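Local coordinates for lactate racemase apoprotein (Thermoanaerobacterium thermosaccharolyticum, PDB 2YJG) that catalyses the interconversion of the D- and L-isomers of lactate, using a nickel-pincer nucleotide cofactor that is missing from this apoprotein, at residues E172-F175 against F176-F179; Y294-V297 against K298-A302; L17-E20 against R21-G24. One frame throughout, in Å; residues are numbered along the deposited sequence.

Interaction 1: residues E172-F175 against F176-F179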
loop_
_atom_site.group_PDB
_atom_site.type_symbol
_atom_site.label_atom_id
_atom_site.label_comp_id
_atom_site.label_asym_id
_atom_site.label_seq_id
_atom_site.Cartn_x
_atom_site.Cartn_y
_atom_site.Cartn_z
ATOM N N GLU A 172 -27.739 1.339 5.079
ATOM C CA GLU A 172 -28.274 0.791 6.336
ATOM C C GLU A 172 -28.971 1.994 6.999
ATOM O O GLU A 172 -28.747 3.141 6.593
ATOM C CB GLU A 172 -27.182 0.247 7.260
ATOM C CG GLU A 172 -26.278 1.371 7.854
ATOM C CD GLU A 172 -25.114 0.844 8.704
ATOM O OE1 GLU A 172 -24.888 -0.399 8.751
ATOM O OE2 GLU A 172 -24.418 1.715 9.294
ATOM N N PRO A 173 -29.754 1.767 8.057
ATOM C CA PRO A 173 -30.457 2.900 8.613
ATOM C C PRO A 173 -29.477 3.842 9.259
ATOM O O PRO A 173 -28.417 3.411 9.682
ATOM C CB PRO A 173 -31.324 2.254 9.696
ATOM C CG PRO A 173 -31.540 0.842 9.198
ATOM C CD PRO A 173 -30.254 0.497 8.600
ATOM N N HIS A 174 -29.842 5.100 9.373
ATOM C CA HIS A 174 -29.007 6.087 10.089
ATOM C C HIS A 174 -29.905 7.005 10.883
ATOM O O HIS A 174 -30.912 7.569 10.344
ATOM C CB HIS A 174 -28.115 6.841 9.097
ATOM C CG HIS A 174 -27.284 7.891 9.745
ATOM N ND1 HIS A 174 -25.921 7.780 9.954
ATOM C CD2 HIS A 174 -27.651 9.086 10.262
ATOM C CE1 HIS A 174 -25.495 8.880 10.575
ATOM N NE2 HIS A 174 -26.530 9.675 10.768
ATOM N N PHE A 175 -29.562 7.195 12.146
ATOM C CA PHE A 175 -30.470 7.799 13.099
ATOM C C PHE A 175 -30.798 9.297 12.907
ATOM O O PHE A 175 -31.728 9.807 13.565
ATOM C CB PHE A 175 -30.047 7.518 14.522
ATOM C CG PHE A 175 -28.794 8.253 15.017
ATOM C CD1 PHE A 175 -27.685 8.451 14.196
ATOM C CD2 PHE A 175 -28.723 8.669 16.332
ATOM C CE1 PHE A 175 -26.596 9.084 14.677
ATOM C CE2 PHE A 175 -27.588 9.298 16.831
ATOM C CZ PHE A 175 -26.504 9.459 15.960
ATOM N N PHE A 176 -30.047 10.005 12.068
ATOM C CA PHE A 176 -30.528 11.352 11.649
ATOM C C PHE A 176 -30.480 11.666 10.163
ATOM O O PHE A 176 -31.173 12.557 9.757
ATOM C CB PHE A 176 -29.873 12.494 12.469
ATOM C CG PHE A 176 -28.389 12.537 12.418
ATOM C CD1 PHE A 176 -27.746 13.201 11.387
ATOM C CD2 PHE A 176 -27.621 12.006 13.462
ATOM C CE1 PHE A 176 -26.357 13.300 11.336
ATOM C CE2 PHE A 176 -26.227 12.100 13.440
ATOM C CZ PHE A 176 -25.582 12.732 12.383
ATOM N N ALA A 177 -29.654 10.993 9.370
ATOM C CA ALA A 177 -29.681 11.121 7.921
ATOM C C ALA A 177 -30.640 10.142 7.235
ATOM O O ALA A 177 -30.736 10.130 6.024
ATOM C CB ALA A 177 -28.263 10.911 7.335
ATOM N N GLY A 178 -31.330 9.314 8.017
ATOM C CA GLY A 178 -32.343 8.388 7.484
ATOM C C GLY A 178 -31.728 7.081 7.094
ATOM O O GLY A 178 -32.041 6.018 7.665
ATOM N N PHE A 179 -30.853 7.152 6.092
ATOM C CA PHE A 179 -30.044 6.006 5.679
ATOM C C PHE A 179 -28.646 6.457 5.332
ATOM O O PHE A 179 -28.427 7.608 5.015
ATOM C CB PHE A 179 -30.648 5.315 4.429
ATOM C CG PHE A 179 -32.016 4.780 4.634
ATOM C CD1 PHE A 179 -33.133 5.568 4.485
ATOM C CD2 PHE A 179 -32.187 3.444 4.875
ATOM C CE1 PHE A 179 -34.429 5.038 4.700
ATOM C CE2 PHE A 179 -33.445 2.875 5.078
ATOM C CZ PHE A 179 -34.594 3.682 4.982
#
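The backbone N of His174 donates to the O of Gly178 over 2.9 Å, and this bond closes a short antiparallel beta hairpin with strands 173-174 and 178-179. The bond is nearly straight, with an N-H...O angle of 162°. The return bond, from Gly178 N to His174 O, is weak. Pro173 suits the neighbouring non-hydrogen-bonded pair with Phe179, where no N-H is required of it. There, Phe179 CA makes a CA-H...O contact of 3.3 Å with Glu172 O. Gly178 has a phi of 89°, a positive value that most residues avoid but that glycine takes up readily.

At the turn, His174, Phe175 and Phe176 form an aromatic cluster. The imidazole edge meets the face of Phe176 in a T-shaped pair, with NE2 lying 3.4 Å above the plane and over the centre of the phenyl ring. The rings of Phe175 and Phe176 lie side by side, pointing the same way and inclined obliquely. Phe175 CE1 comes 3.3 Å from Phe176 CE2, while CD2 of Phe176 sits over the rim of the Phe175 face. His174 is probably a catalytic proton donor or acceptor, as in related enzymes. Phe176 also meets the ring of His200, a probable nickel ligand, so it bridges two histidines of the probable active site. With chi1 at 178° the imidazole of His174 swings away from its own N and runs along the turn, leaving CD2 3.5 Å from the small CB of Ala177.

Interaction 2: residues Y294-V297 against K298-A302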
loop_
_atom_site.group_PDB
_atom_site.type_symbol
_atom_site.label_atom_id
_atom_site.label_comp_id
_atom_site.label_asym_id
_atom_site.label_seq_id
_atom_site.Cartn_x
_atom_site.Cartn_y
_atom_site.Cartn_z
ATOM N N TYR A 294 -20.868 7.368 22.918
ATOM C CA TYR A 294 -21.180 8.168 21.732
ATOM C C TYR A 294 -22.003 7.322 20.734
ATOM O O TYR A 294 -23.066 7.730 20.280
ATOM C CB TYR A 294 -19.860 8.650 21.138
ATOM C CG TYR A 294 -19.989 9.634 19.999
ATOM C CD1 TYR A 294 -20.249 9.192 18.725
ATOM C CD2 TYR A 294 -19.828 11.008 20.197
ATOM C CE1 TYR A 294 -20.379 10.083 17.652
ATOM C CE2 TYR A 294 -19.910 11.905 19.123
ATOM C CZ TYR A 294 -20.183 11.443 17.876
ATOM O OH TYR A 294 -20.294 12.328 16.841
ATOM N N GLN A 295 -21.507 6.146 20.386
ATOM C CA GLN A 295 -22.192 5.278 19.420
ATOM C C GLN A 295 -23.516 4.773 19.960
ATOM O O GLN A 295 -24.461 4.582 19.228
ATOM C CB GLN A 295 -21.316 4.073 19.024
ATOM C CG GLN A 295 -20.174 4.403 18.100
ATOM C CD GLN A 295 -20.591 5.078 16.872
ATOM O OE1 GLN A 295 -21.575 4.700 16.226
ATOM N NE2 GLN A 295 -19.821 6.118 16.488
ATOM N N SER A 296 -23.571 4.548 21.257
ATOM C CA SER A 296 -24.774 3.944 21.898
ATOM C C SER A 296 -26.026 4.822 21.905
ATOM O O SER A 296 -27.148 4.301 22.037
ATOM C CB SER A 296 -24.455 3.536 23.326
ATOM O OG SER A 296 -24.502 4.661 24.224
ATOM N N VAL A 297 -25.849 6.129 21.709
ATOM C CA VAL A 297 -26.995 7.006 21.448
ATOM C C VAL A 297 -27.823 6.495 20.256
ATOM O O VAL A 297 -29.021 6.699 20.245
ATOM C CB VAL A 297 -26.539 8.445 21.233
ATOM C CG1 VAL A 297 -27.778 9.460 21.045
ATOM C CG2 VAL A 297 -25.638 8.902 22.412
ATOM N N LYS A 298 -27.219 5.847 19.269
ATOM C CA LYS A 298 -27.973 5.277 18.116
ATOM C C LYS A 298 -29.056 4.251 18.516
ATOM O O LYS A 298 -30.276 4.435 18.200
ATOM C CB LYS A 298 -27.041 4.713 17.088
ATOM C CG LYS A 298 -26.056 5.791 16.494
ATOM C CD LYS A 298 -25.009 5.176 15.653
ATOM C CE LYS A 298 -24.117 6.218 14.974
ATOM N NZ LYS A 298 -23.107 5.571 14.021
ATOM N N GLY A 299 -28.641 3.255 19.283
ATOM C CA GLY A 299 -29.566 2.237 19.864
ATOM C C GLY A 299 -30.584 2.878 20.795
ATOM O O GLY A 299 -31.741 2.475 20.886
ATOM N N MET A 300 -30.162 3.898 21.546
ATOM C CA MET A 300 -31.105 4.566 22.413
ATOM C C MET A 300 -32.274 5.222 21.683
ATOM O O MET A 300 -33.405 5.295 22.241
ATOM C CB MET A 300 -30.428 5.663 23.248
ATOM C CG MET A 300 -29.309 5.193 24.181
ATOM S SD MET A 300 -28.641 6.575 25.111
ATOM C CE MET A 300 -27.239 5.766 25.841
ATOM N N THR A 301 -32.000 5.717 20.470
ATOM C CA THR A 301 -33.070 6.314 19.637
ATOM C C THR A 301 -34.122 5.268 19.230
ATOM O O THR A 301 -35.284 5.626 19.068
ATOM C CB THR A 301 -32.593 7.053 18.340
ATOM O OG1 THR A 301 -32.038 6.144 17.379
ATOM C CG2 THR A 301 -31.637 8.265 18.673
ATOM N N ALA A 302 -33.709 4.001 19.036
ATOM C CA ALA A 302 -34.652 2.914 18.707
ATOM C C ALA A 302 -35.478 2.697 19.981
ATOM O O ALA A 302 -36.691 2.562 19.897
ATOM C CB ALA A 302 -33.894 1.620 18.318
#
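Lys298 NZ gives a 2.8 Å hydrogen bond to Gln295 OE1, arriving in the carbonyl plane on one of the oxygen's lone pairs. The two side chains run side by side from positions three apart on helix 293-305, and both probably bind substrate, as in related enzymes. Lysine suits its place because its chain, extended beyond CG, spans the distance. Glutamine meets it by bending at chi2 (-55°), which turns the amide oxygen towards the amino group. On the way, Lys298 CD passes 3.5 Å from Gln295 OE1, and CG lies close to Gln295 O.

The backbone beneath fixes the spacing. Lys298 N bonds to Gln295 O at 3.0 Å, a three-residue step where the helix is kinked. At the kink Asn284 OD1 accepts a hydrogen bond from Gly299 N, and its ND2 gives a weak one to Gln295 O. Beyond it the four-residue pattern resumes, with Met300 N bonded to Ser296 O and Thr301 N to Val297 O. Thr301 OG1 also donates to Lys298 O, 2.6 Å away and in the carbonyl plane, so its hydroxyl bonds to the carbonyl of the lysine itself.

On the buried side, Met300 reaches out with an extended, unbranched chain until CE is 3.4 Å from Ser296 OG, whose own hydrogen bond goes to Ile293 O. Met300 then packs on strand 371-375.

Were Lys298 replaced by alanine, Gln295 OE1 would probably lose this donor and its amide would be freer to turn. As a neutral acceptor, the glutamine would probably orient NZ without pairing it with an opposite charge, consistent with a pair that binds the substrate.

Interaction 3: residues L17-E20 against R21-G24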
loop_
_atom_site.group_PDB
_atom_site.type_symbol
_atom_site.label_atom_id
_atom_site.label_comp_id
_atom_site.label_asym_id
_atom_site.label_seq_id
_atom_site.Cartn_x
_atom_site.Cartn_y
_atom_site.Cartn_z
ATOM N N LEU A 17 -36.453 -13.441 30.482
ATOM C CA LEU A 17 -37.480 -12.444 30.802
ATOM C C LEU A 17 -38.866 -13.096 30.652
ATOM O O LEU A 17 -39.192 -13.561 29.552
ATOM C CB LEU A 17 -37.407 -11.254 29.831
ATOM C CG LEU A 17 -38.391 -10.130 30.052
ATOM C CD1 LEU A 17 -38.367 -9.513 31.483
ATOM C CD2 LEU A 17 -38.071 -9.091 28.926
ATOM N N PRO A 18 -39.660 -13.110 31.716
ATOM C CA PRO A 18 -40.918 -13.832 31.621
ATOM C C PRO A 18 -41.858 -13.311 30.540
ATOM O O PRO A 18 -42.106 -12.080 30.446
ATOM C CB PRO A 18 -41.552 -13.644 32.991
ATOM C CG PRO A 18 -40.578 -12.837 33.830
ATOM C CD PRO A 18 -39.300 -12.818 33.116
ATOM N N ASP A 19 -42.407 -14.245 29.750
ATOM C CA ASP A 19 -43.225 -13.870 28.601
ATOM C C ASP A 19 -44.358 -12.897 28.949
ATOM O O ASP A 19 -44.698 -12.013 28.160
ATOM C CB ASP A 19 -43.849 -15.134 27.948
ATOM C CG ASP A 19 -42.820 -16.116 27.375
ATOM O OD1 ASP A 19 -41.684 -15.760 26.938
ATOM O OD2 ASP A 19 -43.191 -17.310 27.286
ATOM N N GLU A 20 -44.941 -13.029 30.140
ATOM C CA GLU A 20 -46.076 -12.181 30.542
ATOM C C GLU A 20 -45.714 -10.684 30.657
ATOM O O GLU A 20 -46.587 -9.814 30.529
ATOM C CB GLU A 20 -46.721 -12.653 31.860
ATOM C CG GLU A 20 -45.798 -12.727 33.083
ATOM C CD GLU A 20 -46.455 -12.292 34.425
ATOM O OE1 GLU A 20 -47.564 -11.716 34.461
ATOM O OE2 GLU A 20 -45.837 -12.493 35.486
ATOM N N ARG A 21 -44.432 -10.424 30.876
ATOM C CA ARG A 21 -43.842 -9.075 30.894
ATOM C C ARG A 21 -43.524 -8.455 29.520
ATOM O O ARG A 21 -43.157 -7.282 29.484
ATOM C CB ARG A 21 -42.552 -9.059 31.739
ATOM C CG ARG A 21 -42.730 -9.441 33.245
ATOM C CD ARG A 21 -43.631 -8.477 34.019
ATOM N NE ARG A 21 -43.215 -7.083 33.926
ATOM C CZ ARG A 21 -42.182 -6.555 34.575
ATOM N NH1 ARG A 21 -41.434 -7.308 35.388
ATOM N NH2 ARG A 21 -41.884 -5.268 34.394
ATOM N N ILE A 22 -43.706 -9.201 28.403
ATOM C CA ILE A 22 -43.237 -8.785 27.089
ATOM C C ILE A 22 -44.351 -8.250 26.239
ATOM O O ILE A 22 -45.347 -8.947 25.980
ATOM C CB ILE A 22 -42.535 -9.934 26.348
ATOM C CG1 ILE A 22 -41.307 -10.391 27.134
ATOM C CG2 ILE A 22 -42.108 -9.510 24.894
ATOM C CD1 ILE A 22 -40.635 -11.623 26.572
ATOM N N GLN A 23 -44.194 -7.019 25.783
ATOM C CA GLN A 23 -45.092 -6.475 24.829
ATOM C C GLN A 23 -44.811 -7.214 23.543
ATOM O O GLN A 23 -45.617 -8.063 23.072
ATOM C CB GLN A 23 -44.939 -4.946 24.716
ATOM C CG GLN A 23 -46.004 -4.277 23.884
ATOM C CD GLN A 23 -47.360 -4.271 24.513
ATOM O OE1 GLN A 23 -47.560 -3.702 25.581
ATOM N NE2 GLN A 23 -48.334 -4.933 23.847
ATOM N N GLY A 24 -43.656 -6.933 22.969
ATOM C CA GLY A 24 -43.240 -7.530 21.739
ATOM C C GLY A 24 -41.707 -7.644 21.757
ATOM O O GLY A 24 -41.029 -6.923 22.504
#
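Arg21 N bonds to Pro18 O over 2.9 Å, and Ile22 N follows to Asp19 O at 3.0 Å. These successive three-residue steps make a short 3-10 turn, which joins strand 11-16 to strand 22-25. Proline suits the start of the turn: its ring stiffens the chain there, and its carbonyl is still available to accept the first bond. The turn delivers the chain to strand 22-25, an outermost strand, within this chain, of a six-stranded parallel sheet, where it lies beside strand 412-415.

The polar ends of Asp19 and Arg21 find partners elsewhere in the fold. Arg21 bends at chi2 and chi3, and its guanidinium group leads away to a salt bridge with Glu403 through NH1 and a hydrogen bond to Ser410 O through NH2. Arginine serves well here, being long enough for its stem to stay at the turn while its head reaches Glu403 and Ser410. Glu20, next in sequence, is not its partner, as Glu20 OE2 remains 6.2 Å from Arg21 NE. Asp19 accepts a hydrogen bond at OD1 from Ala2 N, tying the turn to the beginning of the chain.

Apolar contacts complete the turn. The stem of Arg21 lies alongside the proline ring, Arg21 CG to Pro18 CG at 4.1 Å. Leu17, buried against Ile412 and Val414, crosses Ile22 at an angle, and its branched end brings CD2 3.9 Å from Ile22 CG1. The leucine chain is sent toward that isoleucine by a chi1 of -179°, which sets CG across from its own N. One bond further along the same isoleucine branch, Ile22 CD1 lies 3.8 Å from Leu17 O.

How the interactions relate
From the N terminus, interaction 3 comes first, turning the chain from strand 11-16 into strand 22-25, which joins the parallel sheet otherwise built from the C-terminal domain. Interaction 1 then forms the 173-174/178-179 hairpin after strand 164-170 of the other six-stranded sheet, and interaction 2 lies within helix 293-305. Each is local and closes before the next opens, so none nest or cross. Interactions 1 and 2 meet across the two domains: Phe175 CZ packs 3.7 Å from Lys298 CG, and the side chains of His174 and Lys298 lie about 5 Å apart. Interaction 3 stays apart, its nearest atoms about 11 Å from interaction 2 and about 18 Å from interaction 1.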